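Local coordinates for protein diguanylate cyclase with PAS/PAC sensor (Marinobacter aquaeolei, PDB 3H9W) that probably makes cyclic di-GMP from two GTP molecules through a GGDEF domain absent here, the present chain being its N-terminal PAS sensor domain, at residues M14-I19 against Q31-V37; V80-V85 against G101-S107. All coordinates share one frame; numbering follows the deposited sequence.

Interaction 1: residues M14-I19 against Q31-V37; sequences MAFEYI and QGSWKSV
With CG1 of Ile19 turned anti to the backbone N (chi1 -175°) and CD1 carried on in an extended line, the end of this side chain lies over one face of the Trp34 indole, displaced toward the rim of the ring: CD1 stands 4.0 Å from Trp34 CD2. The other branch, Ile19 CG2, meets Trp34 CB. Gln31 is likewise extended, and its amide reaches the backbone of Ile19; Gln31 NE2 donates to Ile19 O at 2.7 Å, with the acceptor almost in the amide plane and the donor in the carbonyl plane, a geometry that probably restrains the rotation of the amide.

At the other end Ala15 and Ser36 form a single bridge, their CA atoms only 4.0 Å apart. Two backbone bonds flank it: Val37 N gives to Met14 O at 3.1 Å, and Phe16 N gives to Lys35 O at 2.9 Å, the latter from well above the carbonyl plane. A water donates to both Lys35 O and Phe16 O, so Lys35 O accepts twice. The Phe16 ring turns its edge to the backbone, CE2 lying 3.4 Å from Ser36 O, while CE2 also packs against Trp34 CE3. Selenomethionine Met14 bends so that CE touches Val37 CG1 at 3.6 Å.

Within this PAS fold the contact ties strand 15-19, outermost in this chain's sheet and turning a corner at Glu17, to the loop between helices 22-27 and 37-42. Ser36 is the N-cap of the latter, its OG bonded to Glu38 N, while Trp34 packs on Ile23 and Leu27 of helix 22-27, and Phe16 and Ile19 rest on Ile9 and Ile5 of strand 5-10.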
loop_
_atom_site.group_PDB
_atom_site.type_symbol
_atom_site.label_atom_id
_atom_site.label_comp_id
_atom_site.label_asym_id
_atom_site.label_seq_id
_atom_site.Cartn_x
_atom_site.Cartn_y
_atom_site.Cartn_z
HETATM N N MSE A 14 15.745 -8.464 -7.770
HETATM C CA MSE A 14 15.475 -7.032 -7.717
HETATM C C MSE A 14 14.712 -6.593 -8.961
HETATM O O MSE A 14 14.861 -5.468 -9.434
HETATM C CB MSE A 14 16.775 -6.234 -7.595
HETATM C CG MSE A 14 17.480 -6.399 -6.257
HETATM SE SE MSE A 14 16.351 -5.964 -4.739
HETATM C CE MSE A 14 16.699 -4.059 -4.645
ATOM N N ALA A 15 13.891 -7.492 -9.489
ATOM C CA ALA A 15 13.102 -7.183 -10.671
ATOM C C ALA A 15 11.636 -7.018 -10.283
ATOM O O ALA A 15 11.179 -7.592 -9.294
ATOM C CB ALA A 15 13.244 -8.296 -11.700
ATOM N N PHE A 16 10.905 -6.226 -11.057
ATOM C CA PHE A 16 9.490 -6.008 -10.795
ATOM C C PHE A 16 8.689 -7.238 -11.199
ATOM O O PHE A 16 8.788 -7.708 -12.332
ATOM C CB PHE A 16 8.977 -4.798 -11.579
ATOM C CG PHE A 16 9.165 -3.487 -10.870
ATOM C CD1 PHE A 16 8.297 -3.105 -9.849
ATOM C CD2 PHE A 16 10.210 -2.637 -11.215
ATOM C CE1 PHE A 16 8.465 -1.893 -9.186
ATOM C CE2 PHE A 16 10.387 -1.420 -10.558
ATOM C CZ PHE A 16 9.516 -1.047 -9.541
ATOM N N GLU A 17 7.906 -7.763 -10.262
ATOM C CA GLU A 17 7.060 -8.925 -10.527
ATOM C C GLU A 17 5.845 -8.379 -11.277
ATOM O O GLU A 17 5.337 -8.989 -12.222
ATOM C CB GLU A 17 6.634 -9.565 -9.206
ATOM C CG GLU A 17 6.281 -11.036 -9.294
ATOM C CD GLU A 17 7.250 -11.911 -8.518
ATOM O OE1 GLU A 17 8.452 -11.932 -8.867
ATOM O OE2 GLU A 17 6.814 -12.572 -7.552
ATOM N N TYR A 18 5.386 -7.210 -10.846
ATOM C CA TYR A 18 4.261 -6.554 -11.484
ATOM C C TYR A 18 4.186 -5.110 -11.008
ATOM O O TYR A 18 4.755 -4.754 -9.974
ATOM C CB TYR A 18 2.944 -7.287 -11.165
ATOM C CG TYR A 18 2.516 -7.259 -9.711
ATOM C CD1 TYR A 18 1.942 -6.117 -9.146
ATOM C CD2 TYR A 18 2.704 -8.372 -8.889
ATOM C CE1 TYR A 18 1.572 -6.085 -7.799
ATOM C CE2 TYR A 18 2.339 -8.348 -7.542
ATOM C CZ TYR A 18 1.777 -7.207 -7.003
ATOM O OH TYR A 18 1.432 -7.175 -5.669
ATOM N N ILE A 19 3.517 -4.284 -11.798
ATOM C CA ILE A 19 3.303 -2.887 -11.465
ATOM C C ILE A 19 2.044 -2.467 -12.206
ATOM O O ILE A 19 1.898 -2.731 -13.397
ATOM C CB ILE A 19 4.521 -1.996 -11.853
ATOM C CG1 ILE A 19 4.280 -0.566 -11.360
ATOM C CG2 ILE A 19 4.758 -2.033 -13.354
ATOM C CD1 ILE A 19 5.526 0.307 -11.405
ATOM N N GLN A 31 4.090 0.765 -19.422
ATOM C CA GLN A 31 4.010 -0.076 -18.240
ATOM C C GLN A 31 5.049 -1.192 -18.297
ATOM O O GLN A 31 5.718 -1.490 -17.304
ATOM C CB GLN A 31 2.605 -0.672 -18.113
ATOM C CG GLN A 31 2.460 -1.737 -17.034
ATOM C CD GLN A 31 1.063 -2.326 -16.984
ATOM O OE1 GLN A 31 0.336 -2.307 -17.978
ATOM N NE2 GLN A 31 0.684 -2.865 -15.829
ATOM N N GLY A 32 5.203 -1.797 -19.469
ATOM C CA GLY A 32 6.156 -2.886 -19.610
ATOM C C GLY A 32 7.619 -2.497 -19.469
ATOM O O GLY A 32 8.484 -3.372 -19.387
ATOM N N SER A 33 7.900 -1.194 -19.435
ATOM C CA SER A 33 9.275 -0.700 -19.321
ATOM C C SER A 33 9.827 -0.765 -17.897
ATOM O O SER A 33 11.032 -0.623 -17.683
ATOM C CB SER A 33 9.362 0.746 -19.811
ATOM O OG SER A 33 8.790 1.627 -18.854
ATOM N N TRP A 34 8.949 -0.959 -16.923
ATOM C CA TRP A 34 9.386 -1.047 -15.536
ATOM C C TRP A 34 9.856 -2.469 -15.268
ATOM O O TRP A 34 9.090 -3.307 -14.801
ATOM C CB TRP A 34 8.238 -0.664 -14.601
ATOM C CG TRP A 34 7.868 0.782 -14.713
ATOM C CD1 TRP A 34 7.086 1.361 -15.672
ATOM C CD2 TRP A 34 8.312 1.842 -13.862
ATOM N NE1 TRP A 34 7.015 2.725 -15.469
ATOM C CE2 TRP A 34 7.759 3.044 -14.363
ATOM C CE3 TRP A 34 9.128 1.896 -12.723
ATOM C CZ2 TRP A 34 7.992 4.290 -13.756
ATOM C CZ3 TRP A 34 9.359 3.130 -12.120
ATOM C CH2 TRP A 34 8.793 4.311 -12.640
ATOM N N LYS A 35 11.127 -2.725 -15.574
ATOM C CA LYS A 35 11.728 -4.049 -15.418
ATOM C C LYS A 35 12.369 -4.341 -14.063
ATOM O O LYS A 35 12.219 -5.443 -13.532
ATOM C CB LYS A 35 12.767 -4.266 -16.525
ATOM C CG LYS A 35 12.171 -4.376 -17.920
ATOM C CD LYS A 35 11.420 -5.689 -18.083
ATOM C CE LYS A 35 10.859 -5.839 -19.483
ATOM N NZ LYS A 35 10.044 -7.075 -19.613
ATOM N N SER A 36 13.092 -3.374 -13.505
ATOM C CA SER A 36 13.745 -3.585 -12.216
ATOM C C SER A 36 13.905 -2.308 -11.404
ATOM O O SER A 36 13.540 -1.213 -11.841
ATOM C CB SER A 36 15.135 -4.193 -12.409
ATOM O OG SER A 36 16.040 -3.220 -12.910
ATOM N N VAL A 37 14.490 -2.467 -10.223
ATOM C CA VAL A 37 14.731 -1.353 -9.323
ATOM C C VAL A 37 15.569 -0.283 -10.005
ATOM O O VAL A 37 15.442 0.910 -9.710
ATOM C CB VAL A 37 15.445 -1.828 -8.045
ATOM C CG1 VAL A 37 14.523 -2.753 -7.262
ATOM C CG2 VAL A 37 16.732 -2.557 -8.408
HETATM O O HOH W 1 10.672 -7.337 -14.549
#

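Interaction 2: residues V80-V85 against G101-S107; sequences VWIRDV and GFMFDIS
Asp105 OD1 is gripped twice from Ser107, by OG at 2.6 Å on its syn lone pair and by the backbone N at 2.9 Å on the anti side, 32° out of the carboxylate plane, an Asx turn at the end of strand 101-105. Val80 CG1 packs beside this turn, 3.9 Å from Ser107 OG, and a water accepting from Trp81 N donates to the same hydroxyl. Just inside the turn, Ile106 N donates to Trp81 O at 2.8 Å, and Ile106 CG1 lies against Trp81 CB.

Strands 80-85 and 101-105 run antiparallel, at 156° between their directions and 4.6 Å at closest approach of the axes. Arg83 with Phe104 and Val85 with Phe102 are hydrogen-bonded pairs, alternating with the non-hydrogen-bonded pairs Ile82-Asp105 and Asp84-Met103. This is the hairpin of strands 79-90 and 96-105 in the antiparallel sheet of the PAS fold, with strand 66-73 beyond one side and strand 5-10 beyond the other.

Ile106 sets CG2 over one face of the Arg83 guanidinium, 3.7 Å from NH1, while Arg83 NH2 makes salt bridges to Asp69 and Glu109. On the same face of the sheet Val85 CG2 meets the edge of the Phe104 ring, 3.7 Å from CE2; the ring also meets Phe104 of the second subunit, nearly perpendicular. On the other face CG of Met103, a selenomethionine, is anti to its carbonyl carbon (chi1 -87°) and lies alongside Asp84 and 4.2 Å from Ile82 CG2.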
loop_
_atom_site.group_PDB
_atom_site.type_symbol
_atom_site.label_atom_id
_atom_site.label_comp_id
_atom_site.label_asym_id
_atom_site.label_seq_id
_atom_site.Cartn_x
_atom_site.Cartn_y
_atom_site.Cartn_z
ATOM N N VAL A 80 7.031 14.437 -11.145
ATOM C CA VAL A 80 5.773 14.202 -10.448
ATOM C C VAL A 80 6.086 13.711 -9.034
ATOM O O VAL A 80 6.828 12.746 -8.852
ATOM C CB VAL A 80 4.917 13.122 -11.157
ATOM C CG1 VAL A 80 3.600 12.905 -10.396
ATOM C CG2 VAL A 80 4.643 13.537 -12.589
ATOM N N TRP A 81 5.522 14.391 -8.040
ATOM C CA TRP A 81 5.723 14.030 -6.648
ATOM C C TRP A 81 5.012 12.729 -6.322
ATOM O O TRP A 81 3.792 12.619 -6.467
ATOM C CB TRP A 81 5.201 15.129 -5.728
ATOM C CG TRP A 81 6.201 16.210 -5.494
ATOM C CD1 TRP A 81 6.223 17.455 -6.060
ATOM C CD2 TRP A 81 7.341 16.140 -4.631
ATOM N NE1 TRP A 81 7.305 18.166 -5.596
ATOM C CE2 TRP A 81 8.009 17.383 -4.718
ATOM C CE3 TRP A 81 7.864 15.145 -3.789
ATOM C CZ2 TRP A 81 9.178 17.660 -3.995
ATOM C CZ3 TRP A 81 9.027 15.420 -3.069
ATOM C CH2 TRP A 81 9.669 16.670 -3.178
ATOM N N ILE A 82 5.785 11.758 -5.858
ATOM C CA ILE A 82 5.258 10.447 -5.524
ATOM C C ILE A 82 5.665 9.992 -4.127
ATOM O O ILE A 82 6.729 10.351 -3.622
ATOM C CB ILE A 82 5.746 9.399 -6.569
ATOM C CG1 ILE A 82 4.903 9.524 -7.842
ATOM C CG2 ILE A 82 5.687 7.986 -5.987
ATOM C CD1 ILE A 82 5.176 8.463 -8.881
ATOM N N ARG A 83 4.784 9.221 -3.502
ATOM C CA ARG A 83 5.045 8.643 -2.197
ATOM C C ARG A 83 5.076 7.147 -2.467
ATOM O O ARG A 83 4.112 6.586 -2.983
ATOM C CB ARG A 83 3.924 8.959 -1.196
ATOM C CG ARG A 83 4.057 8.210 0.150
ATOM C CD ARG A 83 3.193 8.859 1.234
ATOM N NE ARG A 83 3.620 10.242 1.427
ATOM C CZ ARG A 83 2.809 11.292 1.503
ATOM N NH1 ARG A 83 1.492 11.138 1.417
ATOM N NH2 ARG A 83 3.329 12.506 1.616
ATOM N N ASP A 84 6.194 6.513 -2.142
ATOM C CA ASP A 84 6.346 5.082 -2.342
ATOM C C ASP A 84 6.263 4.474 -0.938
ATOM O O ASP A 84 7.004 4.878 -0.038
ATOM C CB ASP A 84 7.707 4.811 -2.998
ATOM C CG ASP A 84 7.849 3.392 -3.516
ATOM O OD1 ASP A 84 6.858 2.637 -3.519
ATOM O OD2 ASP A 84 8.973 3.034 -3.936
ATOM N N VAL A 85 5.336 3.535 -0.754
ATOM C CA VAL A 85 5.123 2.871 0.531
ATOM C C VAL A 85 5.477 1.413 0.356
ATOM O O VAL A 85 4.927 0.736 -0.512
ATOM C CB VAL A 85 3.661 2.987 0.988
ATOM C CG1 VAL A 85 3.490 2.326 2.353
ATOM C CG2 VAL A 85 3.264 4.454 1.063
ATOM N N GLY A 101 4.095 -3.047 -2.374
ATOM C CA GLY A 101 3.569 -1.782 -1.917
ATOM C C GLY A 101 2.780 -1.024 -2.950
ATOM O O GLY A 101 2.253 -1.602 -3.903
ATOM N N PHE A 102 2.709 0.286 -2.757
ATOM C CA PHE A 102 1.976 1.155 -3.663
ATOM C C PHE A 102 2.737 2.452 -3.885
ATOM O O PHE A 102 3.475 2.903 -3.014
ATOM C CB PHE A 102 0.620 1.546 -3.059
ATOM C CG PHE A 102 -0.371 0.424 -2.953
ATOM C CD1 PHE A 102 -1.126 0.041 -4.047
ATOM C CD2 PHE A 102 -0.581 -0.218 -1.737
ATOM C CE1 PHE A 102 -2.089 -0.972 -3.935
ATOM C CE2 PHE A 102 -1.538 -1.233 -1.613
ATOM C CZ PHE A 102 -2.289 -1.602 -2.718
HETATM N N MSE A 103 2.538 3.044 -5.056
HETATM C CA MSE A 103 3.112 4.343 -5.374
HETATM C C MSE A 103 1.890 5.239 -5.471
HETATM O O MSE A 103 0.883 4.863 -6.072
HETATM C CB MSE A 103 3.857 4.321 -6.707
HETATM C CG MSE A 103 5.300 3.896 -6.588
HETATM SE SE MSE A 103 6.036 3.466 -8.316
HETATM C CE MSE A 103 7.255 2.100 -7.728
ATOM N N PHE A 104 1.981 6.418 -4.866
ATOM C CA PHE A 104 0.874 7.367 -4.849
ATOM C C PHE A 104 1.291 8.716 -5.412
ATOM O O PHE A 104 2.379 9.209 -5.110
ATOM C CB PHE A 104 0.417 7.599 -3.409
ATOM C CG PHE A 104 -0.080 6.366 -2.715
ATOM C CD1 PHE A 104 -1.388 5.932 -2.899
ATOM C CD2 PHE A 104 0.754 5.648 -1.859
ATOM C CE1 PHE A 104 -1.861 4.799 -2.237
ATOM C CE2 PHE A 104 0.290 4.513 -1.193
ATOM C CZ PHE A 104 -1.019 4.090 -1.384
ATOM N N ASP A 105 0.414 9.313 -6.212
ATOM C CA ASP A 105 0.652 10.635 -6.780
ATOM C C ASP A 105 0.309 11.596 -5.642
ATOM O O ASP A 105 -0.834 11.625 -5.181
ATOM C CB ASP A 105 -0.296 10.856 -7.969
ATOM C CG ASP A 105 -0.285 12.280 -8.492
ATOM O OD1 ASP A 105 0.464 13.129 -7.965
ATOM O OD2 ASP A 105 -1.040 12.556 -9.454
ATOM N N ILE A 106 1.291 12.355 -5.163
ATOM C CA ILE A 106 1.021 13.303 -4.084
ATOM C C ILE A 106 1.218 14.739 -4.542
ATOM O O ILE A 106 1.640 15.605 -3.775
ATOM C CB ILE A 106 1.894 13.039 -2.839
ATOM C CG1 ILE A 106 3.377 13.071 -3.196
ATOM C CG2 ILE A 106 1.522 11.702 -2.230
ATOM C CD1 ILE A 106 4.274 13.095 -1.959
ATOM N N SER A 107 0.886 14.971 -5.807
ATOM C CA SER A 107 0.979 16.282 -6.433
ATOM C C SER A 107 0.219 17.343 -5.647
ATOM O O SER A 107 0.700 18.461 -5.470
ATOM C CB SER A 107 0.408 16.217 -7.854
ATOM O OG SER A 107 1.269 15.511 -8.716
HETATM O O HOH W 2 3.906 16.685 -8.770
#

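How the interactions relate
Interaction 1 closes before interaction 2 opens along the chain, and their centres stand about 16 Å apart on opposite sides of the chain's centre. Both reach the one antiparallel sheet, whose strand order is 15-19, 5-10, 96-105, 79-90, 66-73. Interaction 1 uses 15-19, one of the two outermost strands within the chain, and joins it to the loop between helices 22-27 and 37-42, whereas interaction 2 pairs two inner strands; strand 5-10 lies between them. The two contacts meet directly where Phe16 CZ packs 4.3 Å from Met103 CE. Helix 22-27 touches both, through Trp34 and through Val80, Ile82 and Asp105. Both reach the second subunit, interaction 1 through Tyr18 and interaction 2 through several residues, among them Phe104.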